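Local atomic coordinates of carbon monoxide dehydrogenase (PDB entry 6T7J), a protein that probably catalyses the oxidation of carbon monoxide to carbon dioxide at a nickel-iron-sulfur cluster, with further iron-sulfur clusters carrying the electrons. Residues A[246-252]-A[410-416]; A[460-465]-A[610-614]; A[280-286]-A[385-390]; A[334-340]-A[356-362]. Residue numbers count along the deposited sequence, not the author numbering.

Contact 1: residues A[246-252]-A[410-416]; sequences KPLKAEA and KMEAIAG
Extended strands 248-252 and 411-415 run antiparallel, axes 4.6 Å apart and directions 142° from each other. The backbone ladder has three hydrogen-bonded pairs: Leu248 N-Ala415 O and Ala415 N-Leu248 O, both 2.9 Å; Ala250 N-Ala413 O and Ala413 N-Ala250 O, both 2.9 Å; Ala252 N-Met411 O, 2.8 Å, and Met411 N-Ala252 O, 3.0 Å. Between them lie the non-hydrogen-bonded pairs Lys249-Ile414 and Glu251-Glu412. This antiparallel sheet joins segments 158 residues apart and is no hairpin. The face with Ala250, Ala252, Ala413 and Ala415 meets helices 304-314 and 480-489. The face of Lys249, Glu251, Glu412 and Ile414 carries the charges: Lys249 (m,t,m,t) extends NZ to a salt bridge with OE1 of Glu412 (chi1, chi2 t,t) at 2.5 Å, and Lys249 CG rests 3.7 Å from Ile414 CG1. From just before its strand, Lys410 NZ pairs with Glu251 OE2 at 3.4 Å, a salt bridge whose hydrogen bond is weak. Past the ladder, a CB on Gly416 (phi 91°, psi 34°) would clash with Lys246 O.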
loop_
_atom_site.group_PDB
_atom_site.type_symbol
_atom_site.label_atom_id
_atom_site.label_comp_id
_atom_site.label_asym_id
_atom_site.label_seq_id
_atom_site.Cartn_x
_atom_site.Cartn_y
_atom_site.Cartn_z
ATOM N N LYS A 246 14.174 29.219 13.693
ATOM C CA LYS A 246 13.948 30.583 14.136
ATOM C C LYS A 246 14.102 31.502 12.936
ATOM O O LYS A 246 14.775 31.148 11.961
ATOM C CB LYS A 246 14.934 30.980 15.246
ATOM C CG LYS A 246 14.671 30.292 16.579
ATOM C CD LYS A 246 13.256 30.560 17.075
ATOM C CE LYS A 246 12.680 29.351 17.800
ATOM N NZ LYS A 246 13.441 29.019 19.038
ATOM N N PRO A 247 13.476 32.681 12.962
ATOM C CA PRO A 247 13.483 33.544 11.773
ATOM C C PRO A 247 14.893 33.888 11.312
ATOM O O PRO A 247 15.777 34.193 12.114
ATOM C CB PRO A 247 12.724 34.791 12.238
ATOM C CG PRO A 247 11.826 34.291 13.315
ATOM C CD PRO A 247 12.612 33.224 14.025
ATOM N N LEU A 248 15.091 33.821 9.999
ATOM C CA LEU A 248 16.354 34.170 9.368
ATOM C C LEU A 248 16.056 34.626 7.945
ATOM O O LEU A 248 14.911 34.582 7.487
ATOM C CB LEU A 248 17.335 32.992 9.390
ATOM C CG LEU A 248 16.851 31.658 8.814
ATOM C CD1 LEU A 248 17.125 31.565 7.317
ATOM C CD2 LEU A 248 17.507 30.501 9.547
ATOM N N LYS A 249 17.099 35.052 7.241
ATOM C CA LYS A 249 16.976 35.515 5.867
ATOM C C LYS A 249 17.917 34.729 4.965
ATOM O O LYS A 249 19.002 34.313 5.383
ATOM C CB LYS A 249 17.278 37.014 5.756
ATOM C CG LYS A 249 16.407 37.880 6.649
ATOM C CD LYS A 249 16.369 39.315 6.160
ATOM C CE LYS A 249 17.764 39.920 6.109
ATOM N NZ LYS A 249 17.783 41.194 5.331
ATOM N N ALA A 250 17.492 34.529 3.723
ATOM C CA ALA A 250 18.299 33.812 2.743
ATOM C C ALA A 250 17.813 34.187 1.347
ATOM O O ALA A 250 16.955 35.061 1.182
ATOM C CB ALA A 250 18.244 32.301 2.987
ATOM N N GLU A 251 18.367 33.521 0.338
ATOM C CA GLU A 251 18.093 33.819 -1.058
ATOM C C GLU A 251 17.325 32.676 -1.710
ATOM O O GLU A 251 17.375 31.524 -1.268
ATOM C CB GLU A 251 19.393 34.082 -1.823
ATOM C CG GLU A 251 20.256 35.166 -1.208
ATOM C CD GLU A 251 20.100 36.499 -1.913
ATOM O OE1 GLU A 251 18.946 36.927 -2.135
ATOM O OE2 GLU A 251 21.133 37.118 -2.249
ATOM N N ALA A 252 16.615 33.017 -2.783
ATOM C CA ALA A 252 15.727 32.098 -3.472
ATOM C C ALA A 252 15.841 32.310 -4.974
ATOM O O ALA A 252 16.271 33.371 -5.444
ATOM C CB ALA A 252 14.268 32.276 -3.026
ATOM N N LYS A 410 17.120 36.468 -8.551
ATOM C CA LYS A 410 17.381 36.063 -7.182
ATOM C C LYS A 410 16.484 36.905 -6.288
ATOM O O LYS A 410 16.207 38.067 -6.592
ATOM C CB LYS A 410 18.866 36.256 -6.838
ATOM C CG LYS A 410 19.258 35.972 -5.402
ATOM C CD LYS A 410 20.776 35.872 -5.267
ATOM C CE LYS A 410 21.483 37.029 -5.969
ATOM N NZ LYS A 410 22.726 37.444 -5.258
ATOM N N MET A 411 16.004 36.315 -5.198
ATOM C CA MET A 411 15.061 37.031 -4.349
ATOM C C MET A 411 15.392 36.796 -2.885
ATOM O O MET A 411 15.819 35.705 -2.512
ATOM C CB MET A 411 13.621 36.595 -4.640
ATOM C CG MET A 411 12.569 37.325 -3.823
ATOM S SD MET A 411 12.703 39.118 -3.924
ATOM C CE MET A 411 11.977 39.435 -5.532
ATOM N N GLU A 412 15.196 37.813 -2.055
ATOM C CA GLU A 412 15.400 37.651 -0.624
ATOM C C GLU A 412 14.135 37.101 0.020
ATOM O O GLU A 412 13.018 37.433 -0.389
ATOM C CB GLU A 412 15.789 38.974 0.034
ATOM C CG GLU A 412 16.082 38.836 1.515
ATOM C CD GLU A 412 16.807 40.032 2.074
ATOM O OE1 GLU A 412 16.586 40.362 3.256
ATOM O OE2 GLU A 412 17.596 40.648 1.329
ATOM N N ALA A 413 14.316 36.253 1.029
ATOM C CA ALA A 413 13.196 35.630 1.712
ATOM C C ALA A 413 13.521 35.473 3.187
ATOM O O ALA A 413 14.623 35.044 3.545
ATOM C CB ALA A 413 12.867 34.267 1.096
ATOM N N ILE A 414 12.561 35.825 4.034
ATOM C CA ILE A 414 12.643 35.592 5.469
ATOM C C ILE A 414 11.908 34.293 5.766
ATOM O O ILE A 414 10.690 34.200 5.567
ATOM C CB ILE A 414 12.049 36.765 6.265
ATOM C CG1 ILE A 414 12.804 38.058 5.953
ATOM C CG2 ILE A 414 12.075 36.466 7.757
ATOM C CD1 ILE A 414 12.246 39.273 6.654
ATOM N N ALA A 415 12.643 33.293 6.229
ATOM C CA ALA A 415 12.093 31.977 6.526
ATOM C C ALA A 415 12.333 31.633 7.993
ATOM O O ALA A 415 12.865 32.433 8.767
ATOM C CB ALA A 415 12.702 30.914 5.607
ATOM N N GLY A 416 11.927 30.424 8.371
ATOM C CA GLY A 416 12.167 29.933 9.712
ATOM C C GLY A 416 11.076 30.222 10.715
ATOM O O GLY A 416 11.379 30.431 11.895
#

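Contact 2: residues A[460-465]-A[610-614]; sequences YSHVTL and PVKAA
This is a knob-into-hole packing of two helical N-terminal turns, the start of helix 460-471 and the start of the C-terminal helix 610-627. In the chain the first comes between strands 444-448 and 474-478 of a parallel six-stranded sheet, and the second follows strand 604-606 at that sheet's edge. Both segments are alpha-helical, their axes 9.1 Å apart at closest approach, with a signed crossing angle of -40°. Pro610 is the knob: its ring enters a hole formed by Tyr460, Ser461, Thr464 and Leu465. Pro610 CG lies 3.0 Å from Ser461 OG and 4.1 Å from Tyr460 CE2, while Pro610 CB is 3.6 Å from Thr464 CG2. Thr464 (chi1 m) turns its hydroxyl back to its own helix, OG1 donating to Tyr460 O at 3.0 Å, and CG2 reaches Val611 CG2 at 4.0 Å. Leu465, in the t,p rotamer, extends CD1 to 3.6 Å from both Pro610 O and Ala614 CB. The contact is thus van der Waals throughout. One turn further, Glu468 of helix 460-471 meets Val611 and Ala614, while His462 faces away toward helix 480-489, meeting Trp482 and donating from NE2 to the carbonyl of Cys451, a cluster-pocket residue.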
loop_
_atom_site.group_PDB
_atom_site.type_symbol
_atom_site.label_atom_id
_atom_site.label_comp_id
_atom_site.label_asym_id
_atom_site.label_seq_id
_atom_site.Cartn_x
_atom_site.Cartn_y
_atom_site.Cartn_z
ATOM N N TYR A 460 2.072 29.817 -10.633
ATOM C CA TYR A 460 1.143 30.934 -10.789
ATOM C C TYR A 460 0.045 30.899 -9.734
ATOM O O TYR A 460 -0.283 31.933 -9.141
ATOM C CB TYR A 460 0.529 30.939 -12.189
ATOM C CG TYR A 460 -0.435 32.087 -12.404
ATOM C CD1 TYR A 460 0.031 33.374 -12.642
ATOM C CD2 TYR A 460 -1.809 31.889 -12.351
ATOM C CE1 TYR A 460 -0.844 34.429 -12.829
ATOM C CE2 TYR A 460 -2.692 32.939 -12.537
ATOM C CZ TYR A 460 -2.203 34.205 -12.776
ATOM O OH TYR A 460 -3.074 35.252 -12.962
ATOM N N SER A 461 -0.540 29.726 -9.489
ATOM C CA SER A 461 -1.635 29.658 -8.527
ATOM C C SER A 461 -1.136 29.888 -7.105
ATOM O O SER A 461 -1.795 30.585 -6.324
ATOM C CB SER A 461 -2.366 28.322 -8.649
ATOM O OG SER A 461 -3.222 28.319 -9.780
ATOM N N HIS A 462 0.029 29.336 -6.756
ATOM C CA HIS A 462 0.628 29.603 -5.451
ATOM C C HIS A 462 0.672 31.102 -5.164
ATOM O O HIS A 462 0.065 31.594 -4.200
ATOM C CB HIS A 462 2.042 29.014 -5.392
ATOM C CG HIS A 462 2.085 27.518 -5.328
ATOM N ND1 HIS A 462 1.316 26.784 -4.451
ATOM C CD2 HIS A 462 2.821 26.620 -6.026
ATOM C CE1 HIS A 462 1.571 25.498 -4.615
ATOM N NE2 HIS A 462 2.480 25.371 -5.565
ATOM N N VAL A 463 1.371 31.847 -6.024
ATOM C CA VAL A 463 1.613 33.260 -5.760
ATOM C C VAL A 463 0.327 34.067 -5.892
ATOM O O VAL A 463 0.082 34.988 -5.107
ATOM C CB VAL A 463 2.722 33.800 -6.682
ATOM C CG1 VAL A 463 2.377 33.574 -8.143
ATOM C CG2 VAL A 463 2.929 35.266 -6.424
ATOM N N THR A 464 -0.516 33.741 -6.877
ATOM C CA THR A 464 -1.739 34.516 -7.065
ATOM C C THR A 464 -2.689 34.340 -5.886
ATOM O O THR A 464 -3.274 35.317 -5.403
ATOM C CB THR A 464 -2.419 34.127 -8.380
ATOM O OG1 THR A 464 -1.623 34.580 -9.482
ATOM C CG2 THR A 464 -3.796 34.764 -8.481
ATOM N N LEU A 465 -2.843 33.106 -5.393
ATOM C CA LEU A 465 -3.673 32.883 -4.217
ATOM C C LEU A 465 -3.103 33.594 -2.998
ATOM O O LEU A 465 -3.845 34.239 -2.246
ATOM C CB LEU A 465 -3.808 31.383 -3.950
ATOM C CG LEU A 465 -4.727 31.011 -2.786
ATOM C CD1 LEU A 465 -6.154 31.398 -3.103
ATOM C CD2 LEU A 465 -4.634 29.531 -2.483
ATOM N N PRO A 610 -7.053 30.425 -9.337
ATOM C CA PRO A 610 -6.578 30.964 -8.050
ATOM C C PRO A 610 -7.430 32.103 -7.517
ATOM O O PRO A 610 -7.615 32.206 -6.299
ATOM C CB PRO A 610 -5.147 31.428 -8.364
ATOM C CG PRO A 610 -4.820 30.879 -9.710
ATOM C CD PRO A 610 -6.101 30.661 -10.431
ATOM N N VAL A 611 -7.955 32.965 -8.392
ATOM C CA VAL A 611 -8.746 34.104 -7.929
ATOM C C VAL A 611 -10.110 33.645 -7.426
ATOM O O VAL A 611 -10.594 34.104 -6.380
ATOM C CB VAL A 611 -8.872 35.151 -9.052
ATOM C CG1 VAL A 611 -9.451 36.451 -8.510
ATOM C CG2 VAL A 611 -7.518 35.392 -9.703
ATOM N N LYS A 612 -10.754 32.737 -8.166
ATOM C CA LYS A 612 -11.998 32.130 -7.700
ATOM C C LYS A 612 -11.798 31.447 -6.353
ATOM O O LYS A 612 -12.609 31.608 -5.429
ATOM C CB LYS A 612 -12.505 31.125 -8.734
ATOM C CG LYS A 612 -13.415 31.697 -9.804
ATOM C CD LYS A 612 -14.432 30.653 -10.252
ATOM C CE LYS A 612 -14.893 30.894 -11.680
ATOM N NZ LYS A 612 -14.736 29.677 -12.527
ATOM N N ALA A 613 -10.722 30.663 -6.232
ATOM C CA ALA A 613 -10.441 29.966 -4.983
ATOM C C ALA A 613 -10.182 30.948 -3.851
ATOM O O ALA A 613 -10.578 30.706 -2.706
ATOM C CB ALA A 613 -9.250 29.027 -5.164
ATOM N N ALA A 614 -9.514 32.064 -4.151
ATOM C CA ALA A 614 -9.297 33.091 -3.138
ATOM C C ALA A 614 -10.618 33.664 -2.649
ATOM O O ALA A 614 -10.815 33.846 -1.443
ATOM C CB ALA A 614 -8.410 34.200 -3.697
#

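Contact 3: residues A[280-286]-A[385-390]; sequences IAMSEEM and AKEIVR
A helical layer against a parallel beta-sheet is the setting here: the corner between helices 271-281 and 284-292 packs on the middle of helix 381-395. The corner is built round Ser283, the N-cap of the second helix (phi -67°, psi 155°), whose OG makes a very short 2.4 Å hydrogen bond to Ile280 O; Ser283 N reaches the same oxygen at 3.1 Å. Segment 385-390 is regular alpha-helix. CA atoms lie nearest in the pairs Ile280-Lys386 (6.3 Å), Ala281-Val389 (5.9 Å) and Met286-Arg390 (7.3 Å). Apolar side chains fill the space between. Ile280, in the m,m rotamer, sets CG1 3.6 Å from Ala385 CB and CG2 3.9 Å from Val389 CG2. Val389 (chi1 t) directs CG1 into the corner, 3.7 Å from both Ala281 CB and Met286 CE. The m,m,m rotamer of Met286 also brings CE to 3.4 Å from Arg390 CG. Toward solvent a salt-bridge network covers this seam: OE2 of extended Glu285 forms a salt bridge with Lys386 NZ at 3.1 Å, its hydrogen bond weak, and Glu285 OE1 a long one with Arg390 NH1 at 3.6 Å. Beneath the corner, Ala281 meets Val298 and Val300 of strand 297-303. Such side-by-side helices covering parallel strands are typical of a Rossmann-like alpha/beta domain, here with strand order 3-2-1-4-5-6.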
loop_
_atom_site.group_PDB
_atom_site.type_symbol
_atom_site.label_atom_id
_atom_site.label_comp_id
_atom_site.label_asym_id
_atom_site.label_seq_id
_atom_site.Cartn_x
_atom_site.Cartn_y
_atom_site.Cartn_z
ATOM N N ILE A 280 29.343 20.083 5.863
ATOM C CA ILE A 280 30.647 19.639 5.382
ATOM C C ILE A 280 31.122 20.515 4.232
ATOM O O ILE A 280 32.283 20.939 4.197
ATOM C CB ILE A 280 30.587 18.155 4.978
ATOM C CG1 ILE A 280 30.558 17.264 6.223
ATOM C CG2 ILE A 280 31.761 17.792 4.077
ATOM C CD1 ILE A 280 31.838 17.285 7.025
ATOM N N ALA A 281 30.235 20.819 3.281
ATOM C CA ALA A 281 30.663 21.542 2.091
ATOM C C ALA A 281 30.932 23.014 2.379
ATOM O O ALA A 281 31.789 23.620 1.726
ATOM C CB ALA A 281 29.622 21.391 0.987
ATOM N N MET A 282 30.224 23.610 3.337
ATOM C CA MET A 282 30.539 24.975 3.734
ATOM C C MET A 282 31.600 25.035 4.828
ATOM O O MET A 282 31.932 26.132 5.293
ATOM C CB MET A 282 29.267 25.720 4.167
ATOM C CG MET A 282 28.776 25.452 5.578
ATOM S SD MET A 282 27.152 26.210 5.833
ATOM C CE MET A 282 27.164 26.484 7.603
ATOM N N SER A 283 32.143 23.892 5.239
ATOM C CA SER A 283 33.348 23.896 6.052
ATOM C C SER A 283 34.525 24.418 5.232
ATOM O O SER A 283 34.541 24.343 4.000
ATOM C CB SER A 283 33.651 22.492 6.576
ATOM O OG SER A 283 34.176 21.668 5.547
ATOM N N GLU A 284 35.525 24.952 5.932
ATOM C CA GLU A 284 36.646 25.581 5.244
ATOM C C GLU A 284 37.558 24.569 4.555
ATOM O O GLU A 284 38.256 24.934 3.599
ATOM C CB GLU A 284 37.441 26.434 6.234
ATOM C CG GLU A 284 38.461 27.344 5.589
ATOM C CD GLU A 284 39.872 26.960 5.965
ATOM O OE1 GLU A 284 40.149 26.789 7.166
ATOM O OE2 GLU A 284 40.713 26.846 5.067
ATOM N N GLU A 285 37.560 23.310 5.007
ATOM C CA GLU A 285 38.348 22.281 4.336
ATOM C C GLU A 285 37.932 22.142 2.877
ATOM O O GLU A 285 38.772 22.171 1.969
ATOM C CB GLU A 285 38.203 20.944 5.067
ATOM C CG GLU A 285 38.869 19.777 4.355
ATOM C CD GLU A 285 38.559 18.437 4.998
ATOM O OE1 GLU A 285 39.210 17.433 4.637
ATOM O OE2 GLU A 285 37.663 18.386 5.865
ATOM N N MET A 286 36.626 22.006 2.632
ATOM C CA MET A 286 36.147 21.902 1.260
ATOM C C MET A 286 36.311 23.216 0.507
ATOM O O MET A 286 36.482 23.205 -0.715
ATOM C CB MET A 286 34.686 21.455 1.241
ATOM C CG MET A 286 34.402 20.199 2.047
ATOM S SD MET A 286 35.695 18.952 1.925
ATOM C CE MET A 286 35.597 18.529 0.198
ATOM N N ALA A 385 29.792 12.301 3.716
ATOM C CA ALA A 385 29.553 13.663 3.251
ATOM C C ALA A 385 30.818 14.279 2.662
ATOM O O ALA A 385 30.767 14.945 1.619
ATOM C CB ALA A 385 29.017 14.519 4.398
ATOM N N LYS A 386 31.962 14.068 3.322
ATOM C CA LYS A 386 33.237 14.537 2.787
ATOM C C LYS A 386 33.505 13.935 1.415
ATOM O O LYS A 386 33.885 14.643 0.477
ATOM C CB LYS A 386 34.371 14.182 3.749
ATOM C CG LYS A 386 34.577 15.153 4.894
ATOM C CD LYS A 386 35.878 14.836 5.617
ATOM C CE LYS A 386 36.108 15.750 6.808
ATOM N NZ LYS A 386 37.518 15.668 7.280
ATOM N N GLU A 387 33.314 12.620 1.287
ATOM C CA GLU A 387 33.536 11.951 0.008
ATOM C C GLU A 387 32.651 12.537 -1.089
ATOM O O GLU A 387 33.116 12.792 -2.209
ATOM C CB GLU A 387 33.287 10.453 0.179
ATOM C CG GLU A 387 33.285 9.634 -1.091
ATOM C CD GLU A 387 32.745 8.232 -0.856
ATOM O OE1 GLU A 387 32.271 7.959 0.269
ATOM O OE2 GLU A 387 32.794 7.404 -1.792
ATOM N N ILE A 388 31.378 12.782 -0.773
ATOM C CA ILE A 388 30.437 13.295 -1.766
ATOM C C ILE A 388 30.833 14.703 -2.210
ATOM O O ILE A 388 30.894 15.006 -3.414
ATOM C CB ILE A 388 29.008 13.259 -1.196
ATOM C CG1 ILE A 388 28.475 11.824 -1.178
ATOM C CG2 ILE A 388 28.091 14.176 -1.979
ATOM C CD1 ILE A 388 27.302 11.620 -0.243
ATOM N N VAL A 389 31.099 15.586 -1.242
ATOM C CA VAL A 389 31.499 16.951 -1.576
ATOM C C VAL A 389 32.798 16.943 -2.370
ATOM O O VAL A 389 32.991 17.756 -3.283
ATOM C CB VAL A 389 31.617 17.804 -0.299
ATOM C CG1 VAL A 389 32.062 19.213 -0.642
ATOM C CG2 VAL A 389 30.290 17.838 0.443
ATOM N N ARG A 390 33.703 16.011 -2.051
ATOM C CA ARG A 390 34.952 15.908 -2.797
ATOM C C ARG A 390 34.696 15.512 -4.241
ATOM O O ARG A 390 35.333 16.039 -5.156
ATOM C CB ARG A 390 35.887 14.902 -2.126
ATOM C CG ARG A 390 36.714 15.498 -1.007
ATOM C CD ARG A 390 37.890 14.624 -0.628
ATOM N NE ARG A 390 38.287 14.858 0.756
ATOM C CZ ARG A 390 38.018 14.029 1.759
ATOM N NH1 ARG A 390 38.415 14.323 2.991
ATOM N NH2 ARG A 390 37.356 12.902 1.529
#

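Contact 4: residues A[334-340]-A[356-362]; sequences VEAIIVD and HTKVITT
Isoleucines form the apolar centre: the m,m rotamer of Ile338 brings its CD1 to 3.6 Å from Ile360 CD1, which also sits 3.7 Å from Ala336 CB. On the other face Ile337 CG2 meets Val359 CG2 and Val339 CG2 meets Thr361 CG2, each at 3.7 Å. Strands 336-339 and 358-361 run parallel, axes 4.8 Å and directions 19° apart, in register Ala336-Lys358, Ile337-Val359, Ile338-Ile360 and Val339-Thr361. Hydrogen bonds alternate along them: Lys358 N to Glu335 O (3.2 Å), then Ile337 N to Lys358 O, Ile360 N to Ile337 O and Val339 N to Ile360 O (each 2.9 Å). They form a beta-alpha-beta crossover through helix 347-352, which covers Val359, while helix 381-395 covers Ala336 and Ile338, as in a Rossmann-like domain. At the C-terminal end Thr362 OG1 donates to Val339 O at 3.1 Å, and the Asp340 carboxylate accepts from the backbone N of Asn270 (OD2) and of His269 (OD1), the latter in the pocket of the incomplete iron-sulfur cluster of this Ni-free structure. At the N-terminal end Thr357 OG1 donates to Val334 O at 2.5 Å; a water O is 2.6 Å from Thr357 OG1, to which it donates, and 3.1 Å from Val334 N, from which it accepts. Outermost, His356 (chi1 p) brings its ring to Glu335, NE2 donating to Glu335 OE2 at 3.0 Å; Glu335 OE1 takes Asn263 N and a salt bridge from Arg399.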
loop_
_atom_site.group_PDB
_atom_site.type_symbol
_atom_site.label_atom_id
_atom_site.label_comp_id
_atom_site.label_asym_id
_atom_site.label_seq_id
_atom_site.Cartn_x
_atom_site.Cartn_y
_atom_site.Cartn_z
ATOM N N VAL A 334 25.772 22.780 -12.404
ATOM C CA VAL A 334 25.586 21.883 -11.268
ATOM C C VAL A 334 26.634 20.779 -11.352
ATOM O O VAL A 334 26.579 19.919 -12.234
ATOM C CB VAL A 334 24.169 21.303 -11.229
ATOM C CG1 VAL A 334 24.063 20.249 -10.139
ATOM C CG2 VAL A 334 23.157 22.409 -10.992
ATOM N N GLU A 335 27.596 20.805 -10.430
ATOM C CA GLU A 335 28.600 19.748 -10.387
ATOM C C GLU A 335 27.999 18.440 -9.892
ATOM O O GLU A 335 28.357 17.362 -10.380
ATOM C CB GLU A 335 29.765 20.170 -9.497
ATOM C CG GLU A 335 30.827 20.953 -10.224
ATOM C CD GLU A 335 30.354 22.325 -10.662
ATOM O OE1 GLU A 335 30.013 23.146 -9.782
ATOM O OE2 GLU A 335 30.326 22.583 -11.886
ATOM N N ALA A 336 27.086 18.515 -8.927
ATOM C CA ALA A 336 26.472 17.317 -8.377
ATOM C C ALA A 336 25.132 17.674 -7.754
ATOM O O ALA A 336 24.985 18.735 -7.133
ATOM C CB ALA A 336 27.382 16.654 -7.335
ATOM N N ILE A 337 24.161 16.781 -7.932
ATOM C CA ILE A 337 22.884 16.851 -7.230
ATOM C C ILE A 337 22.763 15.594 -6.374
ATOM O O ILE A 337 22.851 14.471 -6.887
ATOM C CB ILE A 337 21.693 17.005 -8.192
ATOM C CG1 ILE A 337 20.372 16.992 -7.417
ATOM C CG2 ILE A 337 21.707 15.935 -9.281
ATOM C CD1 ILE A 337 19.228 17.666 -8.150
ATOM N N ILE A 338 22.581 15.791 -5.071
ATOM C CA ILE A 338 22.574 14.721 -4.081
ATOM C C ILE A 338 21.134 14.499 -3.653
ATOM O O ILE A 338 20.504 15.404 -3.092
ATOM C CB ILE A 338 23.453 15.069 -2.868
ATOM C CG1 ILE A 338 24.723 15.799 -3.310
ATOM C CG2 ILE A 338 23.779 13.819 -2.061
ATOM C CD1 ILE A 338 25.576 15.011 -4.270
ATOM N N VAL A 339 20.612 13.299 -3.904
ATOM C CA VAL A 339 19.207 13.003 -3.657
ATOM C C VAL A 339 19.088 11.830 -2.693
ATOM O O VAL A 339 19.969 10.967 -2.617
ATOM C CB VAL A 339 18.451 12.714 -4.973
ATOM C CG1 VAL A 339 18.574 13.900 -5.920
ATOM C CG2 VAL A 339 18.980 11.450 -5.630
ATOM N N ASP A 340 17.988 11.817 -1.935
ATOM C CA ASP A 340 17.660 10.668 -1.098
ATOM C C ASP A 340 16.412 9.970 -1.632
ATOM O O ASP A 340 16.524 8.932 -2.290
ATOM C CB ASP A 340 17.487 11.076 0.371
ATOM C CG ASP A 340 16.685 12.354 0.547
ATOM O OD1 ASP A 340 15.915 12.712 -0.366
ATOM O OD2 ASP A 340 16.817 12.993 1.614
ATOM N N HIS A 356 28.105 17.466 -17.394
ATOM C CA HIS A 356 29.015 16.776 -16.492
ATOM C C HIS A 356 28.351 16.384 -15.180
ATOM O O HIS A 356 28.943 15.619 -14.410
ATOM C CB HIS A 356 30.231 17.660 -16.193
ATOM C CG HIS A 356 29.903 18.889 -15.399
ATOM N ND1 HIS A 356 28.736 19.600 -15.575
ATOM C CD2 HIS A 356 30.592 19.531 -14.426
ATOM C CE1 HIS A 356 28.718 20.627 -14.745
ATOM N NE2 HIS A 356 29.833 20.608 -14.037
ATOM N N THR A 357 27.139 16.878 -14.928
ATOM C CA THR A 357 26.498 16.755 -13.624
ATOM C C THR A 357 26.390 15.302 -13.183
ATOM O O THR A 357 26.025 14.421 -13.966
ATOM C CB THR A 357 25.105 17.386 -13.675
ATOM O OG1 THR A 357 25.222 18.776 -14.006
ATOM C CG2 THR A 357 24.393 17.238 -12.337
ATOM N N LYS A 358 26.707 15.060 -11.912
ATOM C CA LYS A 358 26.588 13.741 -11.306
ATOM C C LYS A 358 25.359 13.693 -10.402
ATOM O O LYS A 358 25.205 14.526 -9.502
ATOM C CB LYS A 358 27.845 13.391 -10.510
ATOM C CG LYS A 358 29.084 13.204 -11.371
ATOM C CD LYS A 358 30.329 13.709 -10.664
ATOM C CE LYS A 358 31.590 13.241 -11.372
ATOM N NZ LYS A 358 31.732 11.758 -11.337
ATOM N N VAL A 359 24.492 12.715 -10.657
ATOM C CA VAL A 359 23.314 12.465 -9.835
ATOM C C VAL A 359 23.700 11.408 -8.799
ATOM O O VAL A 359 23.840 10.233 -9.128
ATOM C CB VAL A 359 22.128 11.993 -10.689
ATOM C CG1 VAL A 359 20.981 11.505 -9.807
ATOM C CG2 VAL A 359 21.663 13.106 -11.621
ATOM N N ILE A 360 23.881 11.834 -7.549
ATOM C CA ILE A 360 24.311 10.936 -6.480
ATOM C C ILE A 360 23.081 10.523 -5.681
ATOM O O ILE A 360 22.468 11.347 -4.993
ATOM C CB ILE A 360 25.366 11.590 -5.575
ATOM C CG1 ILE A 360 26.707 11.709 -6.298
ATOM C CG2 ILE A 360 25.556 10.780 -4.305
ATOM C CD1 ILE A 360 26.942 13.051 -6.940
ATOM N N THR A 361 22.722 9.244 -5.763
ATOM C CA THR A 361 21.737 8.660 -4.865
ATOM C C THR A 361 22.441 8.146 -3.614
ATOM O O THR A 361 23.579 7.671 -3.670
ATOM C CB THR A 361 20.968 7.523 -5.544
ATOM O OG1 THR A 361 21.888 6.621 -6.174
ATOM C CG2 THR A 361 20.011 8.071 -6.591
ATOM N N THR A 362 21.756 8.257 -2.471
ATOM C CA THR A 362 22.377 7.986 -1.180
ATOM C C THR A 362 21.565 7.093 -0.252
ATOM O O THR A 362 22.070 6.737 0.818
ATOM C CB THR A 362 22.664 9.299 -0.432
ATOM O OG1 THR A 362 21.424 9.928 -0.088
ATOM C CG2 THR A 362 23.493 10.252 -1.288
HETATM O O HOH W 1 24.684 21.216 -14.788
#

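Contacts 3 and 4 are buried and belong to one layered domain: contact 4 lies within its parallel sheet, contact 3 in the helices covering it, and they meet where Ile388 CG2 packs 3.5 Å from Ile338 CD1. Helix 381-395 serves both. Contact 2 pairs helices flanking the other parallel sheet, about 41 Å from contact 3 between centres. Contact 1, partly buried, is a separate antiparallel pair, and its chain loop encloses contacts 3 and 4. Backbone hydrogen bonding dominates contacts 1 and 4, yet the former carries charges on one face where the latter has mostly aliphatic side chains on both. Contacts 2 and 3 rely on side-chain packing, with salt bridges added only in contact 3.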